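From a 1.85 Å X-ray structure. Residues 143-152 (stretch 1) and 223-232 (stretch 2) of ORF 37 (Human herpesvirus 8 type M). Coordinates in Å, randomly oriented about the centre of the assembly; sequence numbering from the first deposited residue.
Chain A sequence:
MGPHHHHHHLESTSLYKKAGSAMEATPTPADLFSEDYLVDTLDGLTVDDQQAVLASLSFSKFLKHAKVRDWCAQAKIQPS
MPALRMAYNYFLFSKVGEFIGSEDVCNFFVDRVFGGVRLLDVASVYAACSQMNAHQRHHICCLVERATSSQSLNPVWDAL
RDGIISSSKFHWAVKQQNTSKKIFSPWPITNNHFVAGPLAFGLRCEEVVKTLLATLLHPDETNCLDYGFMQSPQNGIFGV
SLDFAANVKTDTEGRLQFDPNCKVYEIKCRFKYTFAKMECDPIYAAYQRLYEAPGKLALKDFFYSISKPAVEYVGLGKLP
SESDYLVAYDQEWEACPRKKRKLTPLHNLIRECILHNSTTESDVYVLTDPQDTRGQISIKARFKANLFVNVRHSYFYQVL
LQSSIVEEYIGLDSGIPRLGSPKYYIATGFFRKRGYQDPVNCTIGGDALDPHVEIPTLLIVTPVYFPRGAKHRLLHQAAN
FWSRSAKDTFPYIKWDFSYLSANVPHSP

Stretch 1 143-152: LVERATSSQS
Stretch 2, residues 223-232: NCLDYGFMQS

Stretch 1 enters as the end of a helix that began earlier in the chain: Leu-143 to Arg-146 keep phi/psi near -60/-45, and Ala-147 N donates to Leu-143 O at 3.0 Å. Thr-148 breaks away at -123/18, its N still bonded to Glu-145 O at 3.2 Å, and opens a type I beta turn to Gln-151, closed by Gln-151 N to Thr-148 O at 3.0 Å. Ser-149 (-59/-14) and Ser-150 (-91/8) form the turn's centre; Gln-151 takes a positive phi (51/-123). Stretch 2 is mostly extended: strand at Asn-223 and Cys-224, a bend at Leu-225 (-99/-23), a loop through Asp-226 (-126/108), Tyr-227 (-113/138) and Gly-228 (-87/-158), and strand again by Met-230 (-103/102) and Gln-231 (-74/150). The register is set by Ser-149 and Gly-228, whose CA atoms lie 3.6 Å apart. From there the two chains run in opposite senses: Gln-231 lies near Val-144, Asp-226 near Ser-149. The contact buries 481 Å² in all.

Such closeness depends on glycine. Gly-228 CA sits 3.2 Å from both Glu-145 O and Thr-148 O, in CA-H...O contacts, and an ideal CB would point toward stretch 1, 1.8 Å from Glu-145 O and 2.6 Å from Thr-148 OG1. The rule is a bare backbone pressed against the helix and the turn that follows it.

Side chains of stretch 1 then read the polar groups of that backbone. Glu-145 (chi1 t, chi2 m, chi3 -33°) has a CB pointing sideways, but its carboxylate reaches over so that OE2 accepts from Gly-228 N at 2.8 Å, nearly linear at 171°. One residue on, Phe-229 N donates to Thr-148 OG1 at 2.9 Å and 173°. Thr-148, chi1 p, passes its own hydroxyl proton back to the helix, OG1 to Val-144 O at 2.9 Å, so a single oxygen ties helix to loop as donor and acceptor.

Arg-146 starts with CB pointing away and curls back through chi1 m, chi2 m, chi3 p and chi4 -166°. Its guanidinium meets Glu-145 in a two-pronged salt bridge, NE to OE1 and NH1 to OE2, both 2.7 Å. The second hydrogen of Arg-146 NH1 goes to Asp-226 O at 3.0 Å, near the guanidinium plane, though the 142° angle is bent. Gln-151 (chi1 m, chi2 t, chi3 -1°) extends its amide so that NE2 donates to Tyr-227 O at 2.8 Å. Thus carbonyls receive nitrogen donors, and amides find oxygen acceptors.

Van der Waals contact continues at the other end. Glu-145 CG packs on Met-230 CG at 3.5 Å (Met-230 chi1 m, chi2 t), and Val-144 CG1, chi1 t, is a methyl resting against the Gln-231 amide, 3.5 Å from Gln-231 NE2, which is hydrogen-bonded elsewhere in the structure; Gln-231 is at chi1 m, chi2 t. At the turn, a water donates to Ser-149 O at 2.7 Å and to Asp-226 OD1 at 3.2 Å, with Asp-226 at chi1 m, bridging two acceptors that could not bond each other.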

# COMPACT_ATOMS: atom_id res chain seq x y z
N LEU A 143 13.06 4.80 9.55
CA LEU A 143 14.27 4.01 9.27
C LEU A 143 13.93 2.62 8.73
O LEU A 143 14.59 2.13 7.82
CB LEU A 143 15.14 3.91 10.54
CG LEU A 143 15.97 5.13 10.97
CD1 LEU A 143 16.64 4.72 12.27
CD2 LEU A 143 17.02 5.63 9.93
N VAL A 144 12.87 2.03 9.28
CA VAL A 144 12.33 0.74 8.81
C VAL A 144 11.82 0.81 7.35
O VAL A 144 12.08 -0.11 6.54
CB VAL A 144 11.25 0.18 9.79
CG1 VAL A 144 10.53 -1.02 9.16
CG2 VAL A 144 11.94 -0.20 11.15
N GLU A 145 11.09 1.88 7.04
CA GLU A 145 10.68 2.17 5.66
C GLU A 145 11.86 2.18 4.70
O GLU A 145 11.82 1.51 3.66
CB GLU A 145 9.87 3.50 5.57
CG GLU A 145 9.32 3.79 4.15
CD GLU A 145 10.33 4.47 3.19
OE1 GLU A 145 11.18 5.27 3.65
OE2 GLU A 145 10.28 4.20 1.96
N ARG A 146 12.90 2.95 5.03
CA ARG A 146 14.11 3.04 4.20
C ARG A 146 14.80 1.67 4.05
O ARG A 146 15.23 1.32 2.95
CB ARG A 146 15.06 4.12 4.73
CG ARG A 146 14.60 5.58 4.44
CD ARG A 146 14.69 5.97 2.95
NE ARG A 146 13.50 5.53 2.21
CZ ARG A 146 13.38 5.47 0.88
NH1 ARG A 146 12.24 5.03 0.36
NH2 ARG A 146 14.35 5.86 0.07
N ALA A 147 14.85 0.90 5.13
CA ALA A 147 15.46 -0.44 5.13
C ALA A 147 14.71 -1.48 4.27
O ALA A 147 15.24 -2.56 3.98
CB ALA A 147 15.55 -0.94 6.55
N THR A 148 13.46 -1.18 3.91
CA THR A 148 12.58 -2.10 3.20
C THR A 148 12.04 -1.58 1.86
O THR A 148 11.04 -2.08 1.35
CB THR A 148 11.39 -2.60 4.10
OG1 THR A 148 10.52 -1.49 4.51
CG2 THR A 148 11.94 -3.37 5.32
N SER A 149 12.67 -0.55 1.31
CA SER A 149 12.22 0.05 0.04
C SER A 149 12.13 -0.84 -1.24
O SER A 149 11.49 -0.46 -2.21
CB SER A 149 12.99 1.36 -0.26
OG SER A 149 14.37 1.12 -0.31
N SER A 150 12.72 -2.02 -1.23
CA SER A 150 12.57 -2.93 -2.36
C SER A 150 11.37 -3.89 -2.20
O SER A 150 11.19 -4.82 -3.00
CB SER A 150 13.86 -3.70 -2.60
OG SER A 150 14.13 -4.52 -1.48
N GLN A 151 10.57 -3.64 -1.16
CA GLN A 151 9.29 -4.31 -0.96
C GLN A 151 9.46 -5.84 -1.04
O GLN A 151 10.28 -6.39 -0.30
CB GLN A 151 8.19 -3.74 -1.88
CG GLN A 151 7.92 -2.22 -1.74
CD GLN A 151 6.52 -1.79 -2.25
OE1 GLN A 151 5.75 -2.64 -2.72
NE2 GLN A 151 6.20 -0.49 -2.15
N SER A 152 8.72 -6.53 -1.92
CA SER A 152 8.70 -7.99 -1.88
C SER A 152 10.04 -8.66 -2.26
O SER A 152 10.18 -9.86 -2.08
CB SER A 152 7.53 -8.59 -2.65
OG SER A 152 7.72 -8.46 -4.06
N ASN A 223 10.15 12.88 -7.51
CA ASN A 223 9.23 11.76 -7.26
C ASN A 223 9.93 10.61 -6.57
O ASN A 223 11.15 10.44 -6.67
CB ASN A 223 8.65 11.22 -8.58
CG ASN A 223 8.18 12.31 -9.51
OD1 ASN A 223 7.47 13.23 -9.11
ND2 ASN A 223 8.57 12.20 -10.79
N CYS A 224 9.14 9.79 -5.89
CA CYS A 224 9.68 8.59 -5.32
C CYS A 224 8.98 7.40 -5.95
O CYS A 224 7.73 7.33 -5.96
CB CYS A 224 9.52 8.59 -3.80
SG CYS A 224 10.29 7.15 -3.03
N LEU A 225 9.81 6.50 -6.47
CA LEU A 225 9.35 5.29 -7.11
C LEU A 225 9.43 4.07 -6.19
O LEU A 225 8.72 3.11 -6.42
CB LEU A 225 10.12 5.03 -8.42
N ASP A 226 10.30 4.12 -5.17
CA ASP A 226 10.46 2.97 -4.26
C ASP A 226 10.27 3.31 -2.76
O ASP A 226 11.12 3.95 -2.15
CB ASP A 226 11.81 2.26 -4.49
CG ASP A 226 11.99 1.82 -5.94
OD1 ASP A 226 11.21 0.97 -6.42
OD2 ASP A 226 12.90 2.35 -6.61
N TYR A 227 9.15 2.85 -2.21
CA TYR A 227 8.75 3.04 -0.81
C TYR A 227 8.76 1.71 -0.09
O TYR A 227 8.22 0.75 -0.62
CB TYR A 227 7.30 3.53 -0.76
CG TYR A 227 7.20 4.98 -1.07
CD1 TYR A 227 7.45 5.90 -0.07
CD2 TYR A 227 6.90 5.44 -2.34
CE1 TYR A 227 7.38 7.23 -0.29
CE2 TYR A 227 6.84 6.83 -2.58
CZ TYR A 227 7.09 7.69 -1.53
OH TYR A 227 7.05 9.07 -1.66
N GLY A 228 9.27 1.70 1.14
CA GLY A 228 9.24 0.52 1.99
C GLY A 228 7.93 0.43 2.76
O GLY A 228 6.91 1.00 2.37
N PHE A 229 7.96 -0.30 3.86
CA PHE A 229 6.76 -0.49 4.64
C PHE A 229 6.71 0.53 5.80
O PHE A 229 7.63 0.59 6.61
CB PHE A 229 6.74 -1.90 5.24
CG PHE A 229 5.39 -2.27 5.79
CD1 PHE A 229 4.26 -2.27 4.97
CD2 PHE A 229 5.26 -2.60 7.13
CE1 PHE A 229 2.97 -2.62 5.50
CE2 PHE A 229 4.03 -2.94 7.66
CZ PHE A 229 2.89 -2.94 6.85
N MET A 230 5.66 1.33 5.83
CA MET A 230 5.50 2.39 6.81
C MET A 230 4.51 1.96 7.88
O MET A 230 3.30 2.03 7.65
CB MET A 230 4.95 3.64 6.12
CG MET A 230 6.02 4.26 5.23
SD MET A 230 5.54 5.55 4.07
CE MET A 230 3.89 5.13 3.66
N GLN A 231 5.03 1.55 9.04
CA GLN A 231 4.20 1.20 10.19
C GLN A 231 3.64 2.52 10.79
O GLN A 231 4.29 3.58 10.69
CB GLN A 231 5.06 0.48 11.23
CG GLN A 231 5.76 -0.79 10.70
CD GLN A 231 6.85 -1.30 11.65
OE1 GLN A 231 6.61 -2.19 12.47
NE2 GLN A 231 8.05 -0.72 11.54
N SER A 232 2.45 2.48 11.39
CA SER A 232 1.96 3.60 12.21
C SER A 232 2.78 3.78 13.50
O SER A 232 2.76 2.91 14.37
CB SER A 232 0.47 3.44 12.57
OG SER A 232 0.14 4.34 13.65
O HOH W 1 9.77 -0.88 -4.24